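Side-chain contacts in ganglioside-induced differentiation-associated protein 2 (Homo sapiens, PDB 4UML), which carries an N-terminal macro domain, the part present here, and probably acts in signalling: residues 181-186 with 217-222; 188-193 with 204-209. All coordinates share one frame; numbering follows the deposited sequence.

Interaction 1: 181-186 with 217-222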
loop_
_atom_site.group_PDB
_atom_site.type_symbol
_atom_site.label_atom_id
_atom_site.label_comp_id
_atom_site.label_asym_id
_atom_site.label_seq_id
_atom_site.Cartn_x
_atom_site.Cartn_y
_atom_site.Cartn_z
ATOM N N ASP A 181 5.400 12.777 -7.447
ATOM C CA ASP A 181 4.315 12.422 -8.360
ATOM C C ASP A 181 3.629 11.138 -7.931
ATOM O O ASP A 181 2.426 11.073 -7.898
ATOM C CB ASP A 181 4.851 12.216 -9.788
ATOM C CG ASP A 181 5.307 13.498 -10.432
ATOM O OD1 ASP A 181 4.778 14.581 -10.087
ATOM O OD2 ASP A 181 6.178 13.410 -11.319
ATOM N N ALA A 182 4.416 10.124 -7.603
ATOM C CA ALA A 182 3.893 8.825 -7.202
ATOM C C ALA A 182 3.022 8.930 -5.962
ATOM O O ALA A 182 1.970 8.293 -5.876
ATOM C CB ALA A 182 5.024 7.856 -6.921
ATOM N N THR A 183 3.479 9.718 -5.003
ATOM C CA THR A 183 2.774 9.915 -3.745
ATOM C C THR A 183 1.444 10.639 -3.930
ATOM O O THR A 183 0.461 10.307 -3.262
ATOM C CB THR A 183 3.670 10.663 -2.722
ATOM O OG1 THR A 183 4.910 9.956 -2.554
ATOM C CG2 THR A 183 2.998 10.737 -1.413
ATOM N N HIS A 184 1.361 11.570 -4.874
ATOM C CA HIS A 184 0.054 12.163 -5.183
ATOM C C HIS A 184 -0.930 11.122 -5.637
ATOM O O HIS A 184 -2.080 11.134 -5.239
ATOM C CB HIS A 184 0.140 13.176 -6.307
ATOM C CG HIS A 184 0.668 14.496 -5.898
ATOM N ND1 HIS A 184 -0.116 15.437 -5.268
ATOM C CD2 HIS A 184 1.892 15.048 -6.036
ATOM C CE1 HIS A 184 0.605 16.523 -5.045
ATOM N NE2 HIS A 184 1.831 16.306 -5.489
ATOM N N ILE A 185 -0.473 10.216 -6.497
ATOM C CA ILE A 185 -1.350 9.160 -7.011
ATOM C C ILE A 185 -1.810 8.254 -5.880
ATOM O O ILE A 185 -2.997 7.964 -5.748
ATOM C CB ILE A 185 -0.654 8.365 -8.144
ATOM C CG1 ILE A 185 -0.393 9.323 -9.319
ATOM C CG2 ILE A 185 -1.491 7.175 -8.555
ATOM C CD1 ILE A 185 0.533 8.800 -10.394
ATOM N N ALA A 186 -0.875 7.825 -5.040
ATOM C CA ALA A 186 -1.203 6.933 -3.940
ATOM C C ALA A 186 -2.269 7.574 -3.016
ATOM O O ALA A 186 -3.312 6.968 -2.739
ATOM C CB ALA A 186 0.051 6.600 -3.143
ATOM N N GLN A 217 4.325 13.231 4.587
ATOM C CA GLN A 217 3.941 14.262 5.576
ATOM C C GLN A 217 3.539 15.543 4.857
ATOM O O GLN A 217 2.506 16.139 5.166
ATOM C CB GLN A 217 5.097 14.522 6.554
ATOM C CG GLN A 217 5.415 13.297 7.396
ATOM C CD GLN A 217 6.663 13.446 8.247
ATOM O OE1 GLN A 217 7.656 14.046 7.846
ATOM N NE2 GLN A 217 6.628 12.851 9.427
ATOM N N LYS A 218 4.342 15.909 3.856
ATOM C CA LYS A 218 4.046 17.041 2.988
ATOM C C LYS A 218 2.678 16.966 2.302
ATOM O O LYS A 218 1.938 17.936 2.277
ATOM C CB LYS A 218 5.131 17.156 1.917
ATOM C CG LYS A 218 5.059 18.471 1.168
ATOM C CD LYS A 218 5.991 18.494 -0.021
ATOM C CE LYS A 218 5.479 19.500 -1.037
ATOM N NZ LYS A 218 6.532 19.803 -2.036
ATOM N N LEU A 219 2.335 15.811 1.736
ATOM C CA LEU A 219 1.126 15.698 0.915
ATOM C C LEU A 219 -0.157 15.256 1.613
ATOM O O LEU A 219 -1.252 15.494 1.106
ATOM C CB LEU A 219 1.417 14.758 -0.274
ATOM C CG LEU A 219 2.590 15.113 -1.206
ATOM C CD1 LEU A 219 2.574 14.281 -2.491
ATOM C CD2 LEU A 219 2.631 16.591 -1.561
ATOM N N LEU A 220 -0.055 14.578 2.751
ATOM C CA LEU A 220 -1.244 14.131 3.473
ATOM C C LEU A 220 -2.299 15.217 3.724
ATOM O O LEU A 220 -3.500 15.013 3.471
ATOM C CB LEU A 220 -0.832 13.457 4.801
ATOM C CG LEU A 220 -0.537 11.957 4.664
ATOM C CD1 LEU A 220 0.155 11.431 5.913
ATOM C CD2 LEU A 220 -1.813 11.168 4.368
ATOM N N PRO A 221 -1.859 16.397 4.179
ATOM C CA PRO A 221 -2.803 17.504 4.371
ATOM C C PRO A 221 -3.612 17.911 3.135
ATOM O O PRO A 221 -4.724 18.384 3.287
ATOM C CB PRO A 221 -1.896 18.667 4.814
ATOM C CG PRO A 221 -0.669 18.035 5.351
ATOM C CD PRO A 221 -0.478 16.786 4.527
ATOM N N LEU A 222 -3.073 17.716 1.929
ATOM C CA LEU A 222 -3.766 18.083 0.691
ATOM C C LEU A 222 -4.916 17.128 0.347
ATOM O O LEU A 222 -5.980 17.553 -0.147
ATOM C CB LEU A 222 -2.723 18.171 -0.428
ATOM C CG LEU A 222 -3.020 18.250 -1.928
ATOM C CD1 LEU A 222 -3.850 19.469 -2.323
ATOM C CD2 LEU A 222 -1.679 18.269 -2.674
#
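Leu219 sets its CD1 methyl squarely over one face of the His184 imidazole, 3.7 Å from the ring centroid and only 10° off the ring normal, a CH-pi contact in which the two side chains cross at about a right angle. The same methyl also meets Thr183, whose CG2 lies 3.7 Å from Leu219 CD1. A second leucine approaches the ring differently: Leu222 CD2 sits at the edge, near the ring plane, 3.7 Å from His184 CE1. With chi1 at -55°, Thr183 keeps OG1 beside its own backbone N, which leaves CG2, opposite that N, to face Leu219, while OG1 bonds to the carbonyl of Leu179 one turn earlier. His184 ND1 is hydrogen-bonded to Tyr223 OH, which helps fix the rotation of the imidazole. Cutting His184 back to an alanine is likely to deprive the Leu219 methyl of its aromatic face and the Tyr223 hydroxyl of this partner. Outside the apolar patch, Lys218 NZ forms a salt bridge with Glu180, a polar tie between the same two helices. With local axes 10.1 Å apart and crossing at -37°, this is side-by-side helix packing of the three-layer alpha/beta/alpha macro-domain fold.

Interaction 2: 188-193 with 204-209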
loop_
_atom_site.group_PDB
_atom_site.type_symbol
_atom_site.label_atom_id
_atom_site.label_comp_id
_atom_site.label_asym_id
_atom_site.label_seq_id
_atom_site.Cartn_x
_atom_site.Cartn_y
_atom_site.Cartn_z
ATOM N N ARG A 188 -4.251 10.307 -3.457
ATOM C CA ARG A 188 -5.498 10.678 -4.139
ATOM C C ARG A 188 -6.401 9.462 -4.337
ATOM O O ARG A 188 -7.616 9.480 -4.059
ATOM C CB ARG A 188 -5.156 11.332 -5.481
ATOM C CG ARG A 188 -6.349 11.867 -6.255
ATOM C CD ARG A 188 -5.856 12.587 -7.508
ATOM N NE ARG A 188 -5.321 11.599 -8.444
ATOM C CZ ARG A 188 -4.279 11.773 -9.248
ATOM N NH1 ARG A 188 -3.628 12.924 -9.285
ATOM N NH2 ARG A 188 -3.906 10.780 -10.039
ATOM N N THR A 189 -5.804 8.359 -4.761
ATOM C CA THR A 189 -6.569 7.139 -5.014
ATOM C C THR A 189 -7.185 6.581 -3.741
ATOM O O THR A 189 -8.369 6.141 -3.702
ATOM C CB THR A 189 -5.652 6.071 -5.674
ATOM O OG1 THR A 189 -5.027 6.647 -6.827
ATOM C CG2 THR A 189 -6.411 4.835 -6.032
ATOM N N VAL A 190 -6.411 6.570 -2.666
ATOM C CA VAL A 190 -6.946 6.061 -1.414
ATOM C C VAL A 190 -8.028 7.017 -0.871
ATOM O O VAL A 190 -9.024 6.569 -0.319
ATOM C CB VAL A 190 -5.829 5.847 -0.355
ATOM C CG1 VAL A 190 -6.392 5.596 1.019
ATOM C CG2 VAL A 190 -4.922 4.692 -0.756
ATOM N N ARG A 191 -7.787 8.317 -0.982
ATOM C CA ARG A 191 -8.799 9.306 -0.537
ATOM C C ARG A 191 -10.144 9.020 -1.209
ATOM O O ARG A 191 -11.145 8.803 -0.529
ATOM C CB ARG A 191 -8.325 10.737 -0.778
ATOM C CG ARG A 191 -9.418 11.792 -0.643
ATOM C CD ARG A 191 -9.922 11.865 0.784
ATOM N NE ARG A 191 -11.182 12.614 0.936
ATOM C CZ ARG A 191 -11.399 13.622 1.793
ATOM N NH1 ARG A 191 -10.444 14.122 2.583
ATOM N NH2 ARG A 191 -12.609 14.159 1.839
ATOM N N ARG A 192 -10.133 8.949 -2.531
ATOM C CA ARG A 192 -11.343 8.821 -3.310
ATOM C C ARG A 192 -12.028 7.516 -3.058
ATOM O O ARG A 192 -13.272 7.443 -3.009
ATOM C CB ARG A 192 -11.051 9.001 -4.792
ATOM C CG ARG A 192 -10.624 10.418 -5.110
ATOM C CD ARG A 192 -10.251 10.591 -6.563
ATOM N NE ARG A 192 -10.023 12.010 -6.878
ATOM C CZ ARG A 192 -9.373 12.467 -7.953
ATOM N NH1 ARG A 192 -8.862 11.625 -8.850
ATOM N NH2 ARG A 192 -9.223 13.778 -8.130
ATOM N N PHE A 193 -11.239 6.472 -2.872
ATOM C CA PHE A 193 -11.812 5.176 -2.540
ATOM C C PHE A 193 -12.418 5.185 -1.149
ATOM O O PHE A 193 -13.459 4.555 -0.921
ATOM C CB PHE A 193 -10.744 4.076 -2.608
ATOM C CG PHE A 193 -11.207 2.749 -2.102
ATOM C CD1 PHE A 193 -11.092 2.433 -0.758
ATOM C CD2 PHE A 193 -11.724 1.798 -2.979
ATOM C CE1 PHE A 193 -11.498 1.195 -0.283
ATOM C CE2 PHE A 193 -12.132 0.552 -2.512
ATOM C CZ PHE A 193 -12.028 0.256 -1.156
ATOM N N VAL A 204 -6.232 2.078 6.799
ATOM C CA VAL A 204 -5.273 1.994 5.712
ATOM C C VAL A 204 -3.985 2.566 6.266
ATOM O O VAL A 204 -3.971 3.691 6.801
ATOM C CB VAL A 204 -5.733 2.750 4.460
ATOM C CG1 VAL A 204 -4.612 2.807 3.423
ATOM C CG2 VAL A 204 -6.952 2.084 3.869
ATOM N N VAL A 205 -2.920 1.765 6.203
ATOM C CA VAL A 205 -1.642 2.164 6.715
ATOM C C VAL A 205 -0.697 2.346 5.561
ATOM O O VAL A 205 -0.474 1.418 4.775
ATOM C CB VAL A 205 -1.032 1.138 7.687
ATOM C CG1 VAL A 205 0.325 1.614 8.187
ATOM C CG2 VAL A 205 -1.955 0.876 8.840
ATOM N N PHE A 206 -0.140 3.548 5.479
ATOM C CA PHE A 206 0.971 3.825 4.586
ATOM C C PHE A 206 2.266 3.616 5.358
ATOM O O PHE A 206 2.641 4.477 6.155
ATOM C CB PHE A 206 0.875 5.247 4.062
ATOM C CG PHE A 206 -0.354 5.523 3.228
ATOM C CD1 PHE A 206 -0.435 5.087 1.911
ATOM C CD2 PHE A 206 -1.391 6.291 3.729
ATOM C CE1 PHE A 206 -1.546 5.356 1.131
ATOM C CE2 PHE A 206 -2.515 6.580 2.945
ATOM C CZ PHE A 206 -2.602 6.107 1.644
ATOM N N ALA A 207 2.882 2.448 5.165
ATOM C CA ALA A 207 4.189 2.114 5.710
ATOM C C ALA A 207 5.286 2.742 4.865
ATOM O O ALA A 207 5.383 2.472 3.651
ATOM C CB ALA A 207 4.386 0.613 5.737
ATOM N N VAL A 208 6.113 3.571 5.494
ATOM C CA VAL A 208 7.156 4.312 4.782
ATOM C C VAL A 208 8.534 4.103 5.415
ATOM O O VAL A 208 8.637 3.671 6.543
ATOM C CB VAL A 208 6.840 5.811 4.698
ATOM C CG1 VAL A 208 5.560 6.030 3.901
ATOM C CG2 VAL A 208 6.755 6.484 6.063
ATOM N N SER A 209 9.591 4.375 4.661
ATOM C CA SER A 209 10.943 4.440 5.229
ATOM C C SER A 209 11.347 5.896 5.290
ATOM O O SER A 209 10.571 6.777 4.931
ATOM C CB SER A 209 11.942 3.656 4.381
ATOM O OG SER A 209 12.136 4.300 3.131
#
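Val190, on a helix, faces Val204 and Phe206 on a beta strand, and the nearest backbone approach is 8.4 Å between Val190 CA and Val204 CA, a spacing bridged by side chains alone. The two strand residues are separated by one position, so both direct their side chains toward the helix, while Val205 between them belongs to the other side of the sheet. Val190 divides its branches between them. Its CG1, anti to the backbone N at a chi1 of 168°, meets Val204 tip to tip, with 4.1 Å between Val190 CG1 and Val204 CG1. The other branch carries the closer contact: Val190 CG2 lies 3.6 Å from Phe206 CZ and 3.9 Å from Phe206 CE1. This methyl reaches the far end of the ring obliquely, and Val190 CB follows at 3.8 Å from Phe206 CZ. Phe206 comes from the opposite direction. Within the strand, Val204 CG1 stands 4.2 Å above the plane of the Phe206 ring, offset toward the rim, so one valine methyl touches both the aromatic ring and the helix. Around this group, Val204 and Phe206 pair through their backbones with strand 57-61, and Val205 pairs with strand 164-167, which fixes the strand in the sheet. Arg191 forms a salt bridge with Glu195 on its own helix and hydrogen bonds to the carbonyls of Leu48 and Tyr223, which tie the helix to neighbouring parts of the chain. No hydrogen bond or charge crosses between the two segments. All three touching residues are buried and meet through carbon atoms, so the contact depends on shape and the hydrophobic effect, with the directional bonds left to the strand pairing and to Arg191.

From the N-terminal side, helix 179-197 supplies both first partners: 181-186 for interaction 1, then 188-193 for interaction 2. The chain next turns into strand 203-208, where interaction 2 closes the shorter loop and seats the helix on the sheet within the unit formed by strand 164-167, helix 179-197 and strand 203-208. Helix 210-223 follows directly and returns to the first helix, so interaction 1 closes a longer loop that encloses the shorter one without crossing it. Their centres are 9 Å apart. Together they join one helix to the central sheet and to its neighbouring helix, illustrating how a single helix can pack on the sheet and on a neighbouring helix at once.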